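Local structure of titin (6H4L) at residues 24-29 and 69-74; 12-17 and 90-95. The protein probably serves as one immunoglobulin-like link of titin in the sarcomeric M-band, within a giant muscle protein that also carries a serine/threonine kinase activity. All blocks are in the same frame, centred on the assembly; numbering follows the deposited sequence.

Contact 1. Residues 24-29 and 69-74; sequences QNTRFI and LDCHTD
Two nearly straight hydrogen bonds tie the backbone of 69-71 to residues 24-25. Cys71 N gives its proton to Gln24 O at 2.9 Å, with an N-H...O angle of 171°. The donor lies above the carbonyl plane, off the lone pairs. Asp70 N binds Asn25 OD1, also at 2.9 Å, and here it lies in the plane of the amide carbonyl. The Asn25 side chain thus takes a backbone N-H beside the backbone bond of Cys71. Its CG sits beside its own backbone N, anti to the carbonyl carbon (chi1 -48°), which brings OD1 over Leu69. Leu69 answers with one methyl: CD2 lies 3.6 Å from Asn25 CG, and the two side chains cross obliquely. On the buried side, Cys71 SG rests 3.8 Å from Thr26 CG2. Thr26 OG1 is anti to its backbone N and bonds His18 NE2.

Asp70 takes a left-handed helical backbone conformation (phi 52°). This conformation offers the N-H groups of Asp70 and Cys71 to residues 24-25 while the Asp70 side chain points away. Asp70 and His72 are ligands of the bound zinc. The carbonyl Asp70 O lies 3.4 Å above the plane of the His72 ring, over its centre.

Lys54 bonds Leu69 O, and Asp75 takes the His72 N-H. Thr26 pairs by backbone with Ile68, so the contact prolongs the antiparallel pair 26-35 and 63-68 into the loop toward strand 77-85. Cys71 packs on Val20 and Val98 of the facing sheet, at one end of the immunoglobulin sandwich.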
ATOM      1  N   GLN A  24      -8.831 -15.564  -4.961  1.00 37.84           N
ATOM      2  CA  GLN A  24      -7.918 -15.639  -3.832  1.00 36.08           C
ATOM      3  C   GLN A  24      -7.749 -14.262  -3.205  1.00 37.98           C
ATOM      4  O   GLN A  24      -8.138 -13.251  -3.793  1.00 34.86           O
ATOM      5  CB  GLN A  24      -6.560 -16.209  -4.251  1.00 43.48           C
ATOM      6  CG  GLN A  24      -6.597 -17.691  -4.601  1.00 51.50           C
ATOM      7  CD  GLN A  24      -5.227 -18.345  -4.564  1.00 57.26           C
ATOM      8  OE1 GLN A  24      -4.257 -17.764  -4.070  1.00 47.92           O
ATOM      9  NE2 GLN A  24      -5.142 -19.564  -5.085  1.00 59.30           N
ATOM     10  N   ASN A  25      -7.180 -14.235  -2.006  1.00 34.10           N
ATOM     11  CA  ASN A  25      -6.831 -12.981  -1.347  1.00 31.80           C
ATOM     12  C   ASN A  25      -5.394 -12.656  -1.662  1.00 35.27           C
ATOM     13  O   ASN A  25      -4.597 -13.538  -1.957  1.00 33.25           O
ATOM     14  CB  ASN A  25      -6.976 -13.111   0.167  1.00 40.22           C
ATOM     15  CG  ASN A  25      -8.294 -13.734   0.574  1.00 44.19           C
ATOM     16  OD1 ASN A  25      -9.344 -13.397   0.033  1.00 46.89           O
ATOM     17  ND2 ASN A  25      -8.242 -14.655   1.533  1.00 51.19           N
ATOM     18  N   THR A  26      -5.043 -11.385  -1.592  1.00 28.18           N
ATOM     19  CA  THR A  26      -3.652 -11.040  -1.808  1.00 27.11           C
ATOM     20  C   THR A  26      -3.224  -9.864  -0.946  1.00 25.13           C
ATOM     21  O   THR A  26      -4.053  -9.145  -0.397  1.00 26.37           O
ATOM     22  CB  THR A  26      -3.380 -10.757  -3.296  1.00 30.26           C
ATOM     23  OG1 THR A  26      -1.977 -10.879  -3.559  1.00 31.48           O
ATOM     24  CG2 THR A  26      -3.885  -9.380  -3.689  1.00 28.60           C
ATOM     25  N   ARG A  27      -1.919  -9.682  -0.823  1.00 24.14           N
ATOM     26  CA  ARG A  27      -1.388  -8.559  -0.061  1.00 22.95           C
ATOM     27  C   ARG A  27      -0.299  -7.858  -0.836  1.00 21.26           C
ATOM     28  O   ARG A  27       0.446  -8.500  -1.581  1.00 24.43           O
ATOM     29  CB  ARG A  27      -0.784  -9.055   1.250  1.00 20.96           C
ATOM     30  CG  ARG A  27      -1.794  -9.453   2.281  1.00 24.07           C
ATOM     31  CD  ARG A  27      -1.148 -10.034   3.531  1.00 26.18           C
ATOM     32  NE  ARG A  27      -2.183 -10.381   4.500  1.00 29.08           N
ATOM     33  CZ  ARG A  27      -2.014 -11.220   5.517  1.00 34.50           C
ATOM     34  NH1 ARG A  27      -0.841 -11.817   5.695  1.00 31.49           N
ATOM     35  NH2 ARG A  27      -3.024 -11.470   6.344  1.00 34.09           N
ATOM     36  N   PHE A  28      -0.213  -6.544  -0.633  1.00 18.39           N
ATOM     37  CA  PHE A  28       0.965  -5.753  -0.978  1.00 18.05           C
ATOM     38  C   PHE A  28       1.606  -5.327   0.330  1.00 20.34           C
ATOM     39  O   PHE A  28       0.917  -4.972   1.278  1.00 18.91           O
ATOM     40  CB  PHE A  28       0.581  -4.511  -1.777  1.00 19.99           C
ATOM     41  CG  PHE A  28       0.177  -4.797  -3.212  1.00 21.96           C
ATOM     42  CD1 PHE A  28       1.142  -4.969  -4.190  1.00 23.60           C
ATOM     43  CD2 PHE A  28      -1.156  -4.857  -3.576  1.00 24.67           C
ATOM     44  CE1 PHE A  28       0.787  -5.216  -5.507  1.00 28.80           C
ATOM     45  CE2 PHE A  28      -1.523  -5.114  -4.899  1.00 27.02           C
ATOM     46  CZ  PHE A  28      -0.548  -5.291  -5.860  1.00 28.30           C
ATOM     47  N   ILE A  29       2.927  -5.347   0.381  1.00 18.03           N
ATOM     48  CA  ILE A  29       3.627  -4.997   1.618  1.00 17.61           C
ATOM     49  C   ILE A  29       4.788  -4.081   1.269  1.00 20.01           C
ATOM     50  O   ILE A  29       5.490  -4.317   0.296  1.00 19.72           O
ATOM     51  CB  ILE A  29       4.152  -6.253   2.340  1.00 22.42           C
ATOM     52  CG1 ILE A  29       2.990  -7.173   2.728  1.00 20.54           C
ATOM     53  CG2 ILE A  29       4.924  -5.862   3.598  1.00 26.94           C
ATOM     54  CD1 ILE A  29       3.420  -8.575   3.149  1.00 25.00           C
ATOM     55  N   LEU A  69      -9.302  -8.842  -0.533  1.00 31.20           N
ATOM     56  CA  LEU A  69      -9.907 -10.153  -0.396  1.00 31.07           C
ATOM     57  C   LEU A  69     -10.722 -10.494  -1.636  1.00 32.09           C
ATOM     58  O   LEU A  69     -11.258  -9.599  -2.284  1.00 33.55           O
ATOM     59  CB  LEU A  69     -10.835 -10.181   0.815  1.00 37.33           C
ATOM     60  CG  LEU A  69     -10.229  -9.896   2.187  1.00 44.73           C
ATOM     61  CD1 LEU A  69     -11.277 -10.180   3.254  1.00 49.75           C
ATOM     62  CD2 LEU A  69      -9.000 -10.752   2.400  1.00 44.40           C
ATOM     63  N   ASP A  70     -10.807 -11.785  -1.950  1.00 39.23           N
ATOM     64  CA  ASP A  70     -11.683 -12.294  -2.999  1.00 48.47           C
ATOM     65  C   ASP A  70     -11.510 -11.575  -4.339  1.00 42.64           C
ATOM     66  O   ASP A  70     -12.467 -11.056  -4.906  1.00 36.51           O
ATOM     67  CB  ASP A  70     -13.125 -12.200  -2.542  1.00 37.23           C
ATOM     68  CG  ASP A  70     -14.084 -12.802  -3.545  1.00 39.95           C
ATOM     69  OD1 ASP A  70     -13.650 -13.754  -4.212  1.00 49.84           O
ATOM     70  OD2 ASP A  70     -15.194 -12.264  -3.661  1.00 41.53           O
ATOM     71  N   CYS A  71     -10.284 -11.600  -4.843  1.00 34.12           N
ATOM     72  CA  CYS A  71      -9.885 -10.831  -6.018  1.00 39.17           C
ATOM     73  C   CYS A  71     -10.575 -11.205  -7.317  1.00 41.67           C
ATOM     74  O   CYS A  71     -10.578 -12.365  -7.714  1.00 38.53           O
ATOM     75  CB  CYS A  71      -8.378 -10.949  -6.220  1.00 31.06           C
ATOM     76  SG  CYS A  71      -7.418 -10.030  -4.997  1.00 33.46           S
ATOM     77  N   HIS A  72     -11.133 -10.201  -7.988  1.00 35.97           N
ATOM     78  CA  HIS A  72     -11.733 -10.392  -9.303  1.00 38.21           C
ATOM     79  C   HIS A  72     -11.009  -9.528 -10.326  1.00 37.41           C
ATOM     80  O   HIS A  72     -10.066  -8.802  -9.979  1.00 35.86           O
ATOM     81  CB  HIS A  72     -13.220 -10.034  -9.277  1.00 44.97           C
ATOM     82  CG  HIS A  72     -14.023 -10.836  -8.301  1.00 44.89           C
ATOM     83  ND1 HIS A  72     -15.099 -10.313  -7.617  1.00 52.12           N
ATOM     84  CD2 HIS A  72     -13.912 -12.125  -7.897  1.00 42.07           C
ATOM     85  CE1 HIS A  72     -15.614 -11.240  -6.832  1.00 58.96           C
ATOM     86  NE2 HIS A  72     -14.915 -12.350  -6.987  1.00 50.06           N
ATOM     87  N   THR A  73     -11.442  -9.604 -11.582  1.00 42.93           N
ATOM     88  CA  THR A  73     -10.790  -8.854 -12.650  1.00 45.63           C
ATOM     89  C   THR A  73     -10.774  -7.355 -12.359  1.00 46.83           C
ATOM     90  O   THR A  73      -9.787  -6.669 -12.646  1.00 45.99           O
ATOM     91  CB  THR A  73     -11.455  -9.115 -14.007  1.00 50.80           C
ATOM     92  OG1 THR A  73     -11.411 -10.518 -14.294  1.00 55.80           O
ATOM     93  CG2 THR A  73     -10.734  -8.353 -15.108  1.00 53.85           C
ATOM     94  N   ASP A  74     -11.855  -6.861 -11.767  1.00 43.51           N
ATOM     95  CA  ASP A  74     -11.991  -5.438 -11.452  1.00 46.23           C
ATOM     96  C   ASP A  74     -10.953  -4.943 -10.448  1.00 41.76           C
ATOM     97  O   ASP A  74     -10.745  -3.740 -10.302  1.00 39.13           O
ATOM     98  CB  ASP A  74     -13.393  -5.146 -10.912  1.00 49.92           C
TER

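Contact 2. Residues 12-17 and 90-95; sequences TLRMRS and ASDYAT
Asp92 is a buried carboxylate that grips the backbone of the 12-17 segment. Its OD2 takes the Met15 N-H at 2.6 Å, a very short bond made through the syn lone pair. Asp92 CG is anti to its backbone N, so the carboxylate reaches across to the 14-15 peptide. The other oxygen, OD1, accepts from Arg14 NH1 at 3.1 Å in a salt bridge. The guanidinium and carboxylate planes stand 71° apart, and NH1 comes from above the carboxylate plane. From the arginine side both acceptors of NH1 lie at the guanidinium edge, near its plane. The second is Ser91 O, 3.0 Å from Arg14 NH1. The Arg14 chain runs extended from CG to NE, and its CD passes 3.5 Å from Asp92 OD1. Water 2 lies within hydrogen-bonding distance of both Asp92 OD1 and Met15 O, with more acceptors around it than it has protons.

Met15 slides past Asp92 in the opposite direction. Its chain bends at chi3, and CE comes 3.8 Å from Tyr93 CA. Its CB meets the Ala94 methyl at 3.8 Å, and the side chain also packs on Phe28. Further along, Thr95 N gives a nearly straight bond to Ser17 OG (172°).

Residues 14-17 run about 20° from the direction of 91-95. They follow a classic beta bulge, where Thr12 and Leu13 both face Asn31, and the chain turns a corner at 12. This is the familiar crossing of the first strand of I-set domains from one sheet to the other, where it then runs parallel to the last strand.

With Arg14 and the Met15 N-H both bound to it, Asp92 is probably kept ionised despite its burial.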
ATOM      1  N   THR A  12      12.020   1.754   2.224  1.00 20.25           N
ATOM      2  CA  THR A  12      13.194   0.886   2.160  1.00 22.56           C
ATOM      3  C   THR A  12      12.925  -0.499   1.561  1.00 24.70           C
ATOM      4  O   THR A  12      13.864  -1.211   1.194  1.00 27.90           O
ATOM      5  CB  THR A  12      13.834   0.697   3.546  1.00 26.41           C
ATOM      6  OG1 THR A  12      12.923  -0.007   4.399  1.00 28.70           O
ATOM      7  CG2 THR A  12      14.208   2.048   4.164  1.00 28.05           C
ATOM      8  N   LEU A  13      11.656  -0.893   1.499  1.00 21.85           N
ATOM      9  CA  LEU A  13      11.256  -2.128   0.829  1.00 24.47           C
ATOM     10  C   LEU A  13      10.024  -1.795   0.011  1.00 20.80           C
ATOM     11  O   LEU A  13       9.019  -1.324   0.558  1.00 22.17           O
ATOM     12  CB  LEU A  13      10.894  -3.239   1.821  1.00 22.13           C
ATOM     13  CG  LEU A  13      10.268  -4.456   1.120  1.00 26.90           C
ATOM     14  CD1 LEU A  13      11.334  -5.206   0.339  1.00 31.55           C
ATOM     15  CD2 LEU A  13       9.561  -5.366   2.104  1.00 34.23           C
ATOM     16  N   ARG A  14      10.111  -2.017  -1.294  1.00 24.75           N
ATOM     17  CA  ARG A  14       9.037  -1.593  -2.179  1.00 22.98           C
ATOM     18  C   ARG A  14       8.088  -2.738  -2.506  1.00 22.46           C
ATOM     19  O   ARG A  14       8.468  -3.907  -2.461  1.00 24.68           O
ATOM     20  CB  ARG A  14       9.615  -0.992  -3.461  1.00 29.92           C
ATOM     21  CG  ARG A  14      10.410   0.295  -3.196  1.00 30.26           C
ATOM     22  CD  ARG A  14      10.492   1.221  -4.405  1.00 41.63           C
ATOM     23  NE  ARG A  14      11.030   2.532  -4.029  1.00 42.35           N
ATOM     24  CZ  ARG A  14      10.291   3.621  -3.820  1.00 42.23           C
ATOM     25  NH1 ARG A  14       8.975   3.573  -3.966  1.00 37.31           N
ATOM     26  NH2 ARG A  14      10.871   4.766  -3.477  1.00 43.44           N
ATOM     27  N   MET A  15       6.847  -2.382  -2.828  1.00 23.29           N
ATOM     28  CA  MET A  15       5.859  -3.369  -3.249  1.00 22.16           C
ATOM     29  C   MET A  15       6.273  -4.135  -4.494  1.00 29.23           C
ATOM     30  O   MET A  15       7.016  -3.629  -5.338  1.00 29.07           O
ATOM     31  CB  MET A  15       4.524  -2.688  -3.509  1.00 25.36           C
ATOM     32  CG  MET A  15       3.784  -2.284  -2.251  1.00 26.41           C
ATOM     33  SD  MET A  15       2.183  -1.569  -2.697  1.00 33.87           S
ATOM     34  CE  MET A  15       2.846  -0.007  -3.224  1.00 16.23           C
ATOM     35  N   ARG A  16       5.758  -5.355  -4.603  1.00 23.95           N
ATOM     36  CA  ARG A  16       6.046  -6.241  -5.722  1.00 24.71           C
ATOM     37  C   ARG A  16       4.832  -6.378  -6.620  1.00 29.63           C
ATOM     38  O   ARG A  16       3.763  -6.769  -6.164  1.00 30.75           O
ATOM     39  CB  ARG A  16       6.394  -7.644  -5.216  1.00 35.53           C
ATOM     40  CG  ARG A  16       7.741  -7.759  -4.523  1.00 49.54           C
ATOM     41  CD  ARG A  16       8.683  -8.647  -5.328  1.00 62.29           C
ATOM     42  NE  ARG A  16       9.937  -8.903  -4.627  1.00 72.59           N
ATOM     43  CZ  ARG A  16      10.096  -9.851  -3.708  1.00 79.30           C
ATOM     44  NH1 ARG A  16       9.075 -10.629  -3.379  1.00 85.65           N
ATOM     45  NH2 ARG A  16      11.274 -10.024  -3.119  1.00 75.93           N
ATOM     46  N   SER A  17       5.002  -6.088  -7.903  1.00 29.78           N
ATOM     47  CA  SER A  17       3.942  -6.362  -8.860  1.00 30.82           C
ATOM     48  C   SER A  17       3.753  -7.870  -8.934  1.00 33.65           C
ATOM     49  O   SER A  17       4.723  -8.622  -9.012  1.00 36.26           O
ATOM     50  CB  SER A  17       4.289  -5.781 -10.235  1.00 36.75           C
ATOM     51  OG  SER A  17       4.399  -4.362 -10.175  1.00 34.20           O
ATOM     52  N   ALA A  90       6.728  10.147   0.629  1.00 18.71           N
ATOM     53  CA  ALA A  90       7.292   9.121  -0.231  1.00 17.60           C
ATOM     54  C   ALA A  90       6.123   8.338  -0.772  1.00 19.86           C
ATOM     55  O   ALA A  90       5.091   8.237  -0.115  1.00 22.67           O
ATOM     56  CB  ALA A  90       8.182   8.197   0.568  1.00 20.71           C
ATOM     57  N   SER A  91       6.292   7.763  -1.954  1.00 18.84           N
ATOM     58  CA  SER A  91       5.201   6.982  -2.537  1.00 18.10           C
ATOM     59  C   SER A  91       5.762   5.788  -3.272  1.00 20.61           C
ATOM     60  O   SER A  91       6.912   5.797  -3.728  1.00 24.33           O
ATOM     61  CB  SER A  91       4.369   7.845  -3.487  1.00 20.60           C
ATOM     62  OG  SER A  91       3.207   7.134  -3.913  1.00 24.81           O
ATOM     63  N   ASP A  92       4.951   4.737  -3.374  1.00 17.86           N
ATOM     64  CA  ASP A  92       5.359   3.522  -4.068  1.00 21.91           C
ATOM     65  C   ASP A  92       4.120   2.992  -4.762  1.00 20.43           C
ATOM     66  O   ASP A  92       3.007   3.237  -4.307  1.00 21.46           O
ATOM     67  CB  ASP A  92       5.872   2.491  -3.061  1.00 21.05           C
ATOM     68  CG  ASP A  92       6.448   1.248  -3.717  1.00 26.98           C
ATOM     69  OD1 ASP A  92       7.023   1.331  -4.822  1.00 29.43           O
ATOM     70  OD2 ASP A  92       6.325   0.173  -3.104  1.00 34.93           O
ATOM     71  N   TYR A  93       4.307   2.294  -5.876  1.00 19.91           N
ATOM     72  CA  TYR A  93       3.165   1.704  -6.563  1.00 22.34           C
ATOM     73  C   TYR A  93       3.565   0.391  -7.208  1.00 27.01           C
ATOM     74  O   TYR A  93       4.739   0.153  -7.473  1.00 28.26           O
ATOM     75  CB  TYR A  93       2.599   2.665  -7.606  1.00 25.56           C
ATOM     76  CG  TYR A  93       3.539   2.963  -8.751  1.00 28.44           C
ATOM     77  CD1 TYR A  93       3.565   2.162  -9.884  1.00 37.82           C
ATOM     78  CD2 TYR A  93       4.401   4.048  -8.696  1.00 29.60           C
ATOM     79  CE1 TYR A  93       4.425   2.433 -10.934  1.00 48.00           C
ATOM     80  CE2 TYR A  93       5.265   4.330  -9.746  1.00 40.00           C
ATOM     81  CZ  TYR A  93       5.274   3.517 -10.858  1.00 47.07           C
ATOM     82  OH  TYR A  93       6.130   3.789 -11.902  1.00 54.82           O
ATOM     83  N   ALA A  94       2.572  -0.455  -7.457  1.00 22.86           N
ATOM     84  CA  ALA A  94       2.793  -1.746  -8.084  1.00 24.52           C
ATOM     85  C   ALA A  94       1.496  -2.176  -8.746  1.00 28.20           C
ATOM     86  O   ALA A  94       0.434  -1.611  -8.487  1.00 27.94           O
ATOM     87  CB  ALA A  94       3.236  -2.783  -7.042  1.00 26.89           C
ATOM     88  N   THR A  95       1.590  -3.190  -9.596  0.67 26.97           N
ATOM     89  CA  THR A  95       0.429  -3.656 -10.336  0.67 27.87           C
ATOM     90  C   THR A  95      -0.077  -4.990  -9.817  0.67 33.13           C
ATOM     91  O   THR A  95       0.702  -5.857  -9.428  0.67 32.65           O
ATOM     92  CB  THR A  95       0.742  -3.806 -11.832  0.67 33.34           C
ATOM     93  OG1 THR A  95       1.771  -4.788 -12.010  0.67 40.67           O
ATOM     94  CG2 THR A  95       1.191  -2.483 -12.420  0.67 30.60           C
TER
HETATM   95  O   HOH W   1       9.614   7.811  -2.831  1.00 32.19           O
HETATM   96  O   HOH W   2       7.442  -0.982  -6.329  1.00 32.25           O

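Contact 2 lies deeper in the domain, its centre about 7 Å from the centre of the chain, against 13 Å for the centre of contact 1, although both are only partly buried. Contact 1 ties a loop to the residues leading into strand 26-35 with neutral groups, while Asp70 and His72 bind zinc beside it. Contact 2 sets a crossing segment against strand 88-98 with a salt bridge and a buried carboxylate. The two meet at Phe28 of strand 26-35. Its CB lies 3.5 Å from Met15 SD, and its CE1 lies 3.8 Å from Ala94 CB. Both combine hydrogen bonds with apolar packing on their inner sides, and contact 2 has more of the latter through Met15 and Ala94.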